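Local coordinates for protein thermosome subunit (Methanococcoides burtonii, PDB 3AQ1) that probably binds unfolded polypeptides and helps them fold at the expense of ATP, as a group II chaperonin, at residues A[175-185]-A[253-264]. Numbering follows the deposited sequence.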
loop_
_atom_site.group_PDB
_atom_site.type_symbol
_atom_site.label_atom_id
_atom_site.label_comp_id
_atom_site.label_asym_id
_atom_site.label_seq_id
_atom_site.Cartn_x
_atom_site.Cartn_y
_atom_site.Cartn_z
ATOM N N GLU A 175 -11.234 19.337 -18.967
ATOM C CA GLU A 175 -12.474 19.445 -19.709
ATOM C C GLU A 175 -12.241 19.318 -21.210
ATOM O O GLU A 175 -11.106 19.127 -21.640
ATOM C CB GLU A 175 -13.270 20.700 -19.294
ATOM C CG GLU A 175 -12.712 22.019 -19.710
ATOM C CD GLU A 175 -13.527 23.176 -19.146
ATOM O OE1 GLU A 175 -14.252 23.849 -19.923
ATOM O OE2 GLU A 175 -13.437 23.410 -17.917
ATOM N N ARG A 176 -13.313 19.354 -22.000
ATOM C CA ARG A 176 -13.184 19.265 -23.453
ATOM C C ARG A 176 -12.379 20.456 -23.928
ATOM O O ARG A 176 -12.582 21.573 -23.433
ATOM C CB ARG A 176 -14.550 19.319 -24.113
ATOM C CG ARG A 176 -15.352 18.068 -24.015
ATOM C CD ARG A 176 -16.759 18.363 -24.443
ATOM N NE ARG A 176 -17.422 19.201 -23.457
ATOM C CZ ARG A 176 -18.542 19.875 -23.683
ATOM N NH1 ARG A 176 -19.114 19.819 -24.872
ATOM N NH2 ARG A 176 -19.089 20.609 -22.723
ATOM N N SER A 177 -11.484 20.234 -24.889
ATOM C CA SER A 177 -10.635 21.316 -25.383
ATOM C C SER A 177 -11.405 22.326 -26.219
ATOM O O SER A 177 -11.017 23.504 -26.295
ATOM C CB SER A 177 -9.449 20.784 -26.188
ATOM O OG SER A 177 -9.901 20.217 -27.398
ATOM N N HIS A 178 -12.470 21.853 -26.863
ATOM C CA HIS A 178 -13.320 22.690 -27.715
ATOM C C HIS A 178 -14.759 22.475 -27.271
ATOM O O HIS A 178 -15.175 21.346 -27.017
ATOM C CB HIS A 178 -13.138 22.329 -29.201
ATOM C CG HIS A 178 -13.595 23.390 -30.161
ATOM N ND1 HIS A 178 -14.923 23.597 -30.475
ATOM C CD2 HIS A 178 -12.893 24.280 -30.908
ATOM C CE1 HIS A 178 -15.019 24.574 -31.360
ATOM N NE2 HIS A 178 -13.802 25.007 -31.640
ATOM N N PRO A 179 -15.523 23.563 -27.165
ATOM C CA PRO A 179 -16.869 23.516 -26.585
ATOM C C PRO A 179 -17.888 22.836 -27.497
ATOM O O PRO A 179 -18.971 22.463 -27.035
ATOM C CB PRO A 179 -17.231 24.993 -26.410
ATOM C CG PRO A 179 -15.961 25.742 -26.637
ATOM C CD PRO A 179 -15.141 24.924 -27.555
ATOM N N ASN A 180 -17.562 22.672 -28.774
ATOM C CA ASN A 180 -18.507 21.999 -29.657
ATOM C C ASN A 180 -18.309 20.493 -29.719
ATOM O O ASN A 180 -19.036 19.808 -30.426
ATOM C CB ASN A 180 -18.541 22.636 -31.052
ATOM C CG ASN A 180 -18.973 24.093 -31.008
ATOM O OD1 ASN A 180 -19.587 24.538 -30.033
ATOM N ND2 ASN A 180 -18.644 24.847 -32.051
ATOM N N MET A 181 -17.341 19.980 -28.962
ATOM C CA MET A 181 -17.146 18.539 -28.861
ATOM C C MET A 181 -18.302 17.933 -28.086
ATOM O O MET A 181 -18.892 18.600 -27.252
ATOM C CB MET A 181 -15.819 18.234 -28.187
ATOM C CG MET A 181 -14.636 18.738 -28.976
ATOM S SD MET A 181 -13.074 18.517 -28.128
ATOM C CE MET A 181 -11.917 18.975 -29.404
ATOM N N PRO A 182 -18.654 16.675 -28.374
ATOM C CA PRO A 182 -19.806 16.039 -27.717
ATOM C C PRO A 182 -19.648 15.902 -26.194
ATOM O O PRO A 182 -18.543 15.669 -25.704
ATOM C CB PRO A 182 -19.869 14.650 -28.391
ATOM C CG PRO A 182 -18.490 14.417 -28.916
ATOM C CD PRO A 182 -18.049 15.788 -29.380
ATOM N N GLU A 183 -20.744 16.043 -25.455
ATOM C CA GLU A 183 -20.669 15.991 -23.999
ATOM C C GLU A 183 -20.479 14.586 -23.455
ATOM O O GLU A 183 -19.756 14.377 -22.488
ATOM C CB GLU A 183 -21.910 16.604 -23.374
ATOM C CG GLU A 183 -21.743 18.058 -23.010
ATOM C CD GLU A 183 -22.937 18.603 -22.251
ATOM O OE1 GLU A 183 -23.284 18.027 -21.192
ATOM O OE2 GLU A 183 -23.523 19.607 -22.722
ATOM N N LYS A 184 -21.161 13.633 -24.068
ATOM C CA LYS A 184 -21.046 12.239 -23.686
ATOM C C LYS A 184 -20.524 11.501 -24.900
ATOM O O LYS A 184 -20.661 11.974 -26.017
ATOM C CB LYS A 184 -22.408 11.643 -23.285
ATOM C CG LYS A 184 -23.052 12.257 -22.068
ATOM C CD LYS A 184 -24.562 11.951 -21.982
ATOM C CE LYS A 184 -24.901 10.743 -21.106
ATOM N NZ LYS A 184 -24.564 9.433 -21.744
ATOM N N VAL A 185 -19.913 10.347 -24.669
ATOM C CA VAL A 185 -19.596 9.430 -25.736
ATOM C C VAL A 185 -19.782 8.018 -25.246
ATOM O O VAL A 185 -19.080 7.587 -24.349
ATOM C CB VAL A 185 -18.169 9.585 -26.216
ATOM C CG1 VAL A 185 -17.907 8.579 -27.300
ATOM C CG2 VAL A 185 -17.942 10.983 -26.747
ATOM N N GLN A 253 -8.004 21.348 -33.599
ATOM C CA GLN A 253 -9.134 21.107 -32.725
ATOM C C GLN A 253 -10.437 21.263 -33.484
ATOM O O GLN A 253 -11.413 20.580 -33.199
ATOM C CB GLN A 253 -9.120 22.047 -31.541
ATOM C CG GLN A 253 -8.136 21.679 -30.465
ATOM C CD GLN A 253 -8.317 22.547 -29.252
ATOM O OE1 GLN A 253 -7.357 22.947 -28.610
ATOM N NE2 GLN A 253 -9.560 22.858 -28.946
ATOM N N TYR A 254 -10.447 22.160 -34.461
ATOM C CA TYR A 254 -11.646 22.395 -35.262
ATOM C C TYR A 254 -12.034 21.172 -36.115
ATOM O O TYR A 254 -13.192 20.763 -36.143
ATOM C CB TYR A 254 -11.472 23.642 -36.134
ATOM C CG TYR A 254 -12.634 23.883 -37.066
ATOM C CD1 TYR A 254 -13.869 24.262 -36.571
ATOM C CD2 TYR A 254 -12.498 23.716 -38.444
ATOM C CE1 TYR A 254 -14.933 24.474 -37.412
ATOM C CE2 TYR A 254 -13.556 23.927 -39.292
ATOM C CZ TYR A 254 -14.779 24.307 -38.773
ATOM O OH TYR A 254 -15.858 24.529 -39.603
ATOM N N TYR A 255 -11.051 20.594 -36.798
ATOM C CA TYR A 255 -11.240 19.376 -37.582
ATOM C C TYR A 255 -11.632 18.185 -36.722
ATOM O O TYR A 255 -12.531 17.416 -37.078
ATOM C CB TYR A 255 -9.967 19.056 -38.367
ATOM C CG TYR A 255 -9.623 20.131 -39.360
ATOM C CD1 TYR A 255 -10.615 20.743 -40.117
ATOM C CD2 TYR A 255 -8.314 20.534 -39.551
ATOM C CE1 TYR A 255 -10.312 21.736 -41.029
ATOM C CE2 TYR A 255 -7.999 21.524 -40.465
ATOM C CZ TYR A 255 -9.001 22.120 -41.196
ATOM O OH TYR A 255 -8.683 23.105 -42.099
ATOM N N ILE A 256 -10.942 18.034 -35.595
ATOM C CA ILE A 256 -11.213 16.951 -34.667
ATOM C C ILE A 256 -12.620 17.127 -34.134
ATOM O O ILE A 256 -13.407 16.183 -34.060
ATOM C CB ILE A 256 -10.193 16.938 -33.511
ATOM C CG1 ILE A 256 -8.792 16.686 -34.061
ATOM C CG2 ILE A 256 -10.540 15.865 -32.495
ATOM C CD1 ILE A 256 -7.736 16.678 -33.010
ATOM N N GLU A 257 -12.933 18.364 -33.785
ATOM C CA GLU A 257 -14.252 18.713 -33.293
ATOM C C GLU A 257 -15.326 18.410 -34.333
ATOM O O GLU A 257 -16.368 17.818 -34.016
ATOM C CB GLU A 257 -14.280 20.189 -32.922
ATOM C CG GLU A 257 -15.610 20.655 -32.456
ATOM C CD GLU A 257 -16.440 21.200 -33.572
ATOM O OE1 GLU A 257 -15.989 22.159 -34.230
ATOM O OE2 GLU A 257 -17.550 20.673 -33.779
ATOM N N LYS A 258 -15.075 18.813 -35.575
ATOM C CA LYS A 258 -16.048 18.572 -36.635
ATOM C C LYS A 258 -16.264 17.079 -36.885
ATOM O O LYS A 258 -17.363 16.670 -37.233
ATOM C CB LYS A 258 -15.724 19.357 -37.922
ATOM C CG LYS A 258 -16.236 20.823 -37.913
ATOM C CD LYS A 258 -17.755 20.873 -37.687
ATOM C CE LYS A 258 -18.259 22.228 -37.202
ATOM N NZ LYS A 258 -19.465 22.096 -36.305
ATOM N N ALA A 259 -15.237 16.266 -36.659
ATOM C CA ALA A 259 -15.390 14.817 -36.766
ATOM C C ALA A 259 -16.158 14.141 -35.598
ATOM O O ALA A 259 -16.307 12.920 -35.574
ATOM C CB ALA A 259 -14.014 14.144 -36.990
ATOM N N GLY A 260 -16.635 14.927 -34.634
ATOM C CA GLY A 260 -17.394 14.395 -33.509
ATOM C C GLY A 260 -16.543 13.811 -32.385
ATOM O O GLY A 260 -17.004 12.984 -31.583
ATOM N N ILE A 261 -15.297 14.261 -32.312
ATOM C CA ILE A 261 -14.334 13.715 -31.357
ATOM C C ILE A 261 -14.148 14.502 -30.042
ATOM O O ILE A 261 -13.867 15.700 -30.030
ATOM C CB ILE A 261 -12.972 13.441 -32.040
ATOM C CG1 ILE A 261 -13.163 12.458 -33.197
ATOM C CG2 ILE A 261 -11.996 12.859 -31.054
ATOM C CD1 ILE A 261 -11.869 12.049 -33.858
ATOM N N TYR A 262 -14.327 13.791 -28.935
ATOM C CA TYR A 262 -14.092 14.317 -27.597
ATOM C C TYR A 262 -12.579 14.337 -27.329
ATOM O O TYR A 262 -11.960 13.273 -27.142
ATOM C CB TYR A 262 -14.788 13.409 -26.576
ATOM C CG TYR A 262 -14.829 13.921 -25.144
ATOM C CD1 TYR A 262 -13.660 14.093 -24.395
ATOM C CD2 TYR A 262 -16.043 14.191 -24.528
ATOM C CE1 TYR A 262 -13.712 14.541 -23.082
ATOM C CE2 TYR A 262 -16.101 14.637 -23.226
ATOM C CZ TYR A 262 -14.939 14.815 -22.511
ATOM O OH TYR A 262 -15.036 15.261 -21.220
ATOM N N ALA A 263 -11.978 15.529 -27.332
ATOM C CA ALA A 263 -10.541 15.632 -27.080
ATOM C C ALA A 263 -10.211 16.508 -25.880
ATOM O O ALA A 263 -10.852 17.523 -25.644
ATOM C CB ALA A 263 -9.787 16.109 -28.323
ATOM N N VAL A 264 -9.213 16.105 -25.111
ATOM C CA VAL A 264 -8.718 16.965 -24.050
ATOM C C VAL A 264 -7.232 17.204 -24.269
ATOM O O VAL A 264 -6.521 16.308 -24.676
ATOM C CB VAL A 264 -9.003 16.396 -22.634
ATOM C CG1 VAL A 264 -10.319 15.618 -22.609
ATOM C CG2 VAL A 264 -7.922 15.495 -22.226
HETATM O O HOH W 1 -18.567 17.853 -32.194
#
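Q253 meets the loop first: its extended side chain carries the amide to S177, where NE2 gives a weak hydrogen bond to S177 O (3.1 Å), and the same amide lies at the edge of the H178 ring, the two planes 84° apart. One helical turn on, E257 CB lies over one face of that imidazole, toward its rim, and E257 CG comes to 3.6 Å from H178 ND1. With CG anti to the backbone N (chi1 178°) and a bend at chi2, the carboxylate plane is 22° from the ring's, while OE2 reaches N180 CB and pairs with K258 NZ in a salt bridge whose hydrogen bond is weak. H178 ND1 meanwhile accepts N180 N at 3.3 Å, inside the type I turn from H178 to M181. An alanine in place of H178 would probably leave N180 N without this acceptor and open a gap between Q253 and E257. A water lies within hydrogen-bonding distance of N180 O and E257 O. G260 ends the helix in a Schellman motif. Next comes Y262, its ring covered on one face by R176 CG, a CH-pi contact 3.7 Å from the centroid; R176 NH1 holds M181 O at 2.7 Å. At A263 the backbones meet: its O takes S177 N (2.9 Å), and A263 N gives a weak hydrogen bond to M181 SD, while M181 CE packs on its CB. V264 CB lies by E175 O. In what is probably the chaperonin's apical domain, the loop thus packs on helix 250-258 and strand 262-264, which pairs in parallel with strand 241-244; Y262 OH bonds to T312 and R176 salt-bridges E303, in strands 310-317 and 300-305 of the same mixed sheet.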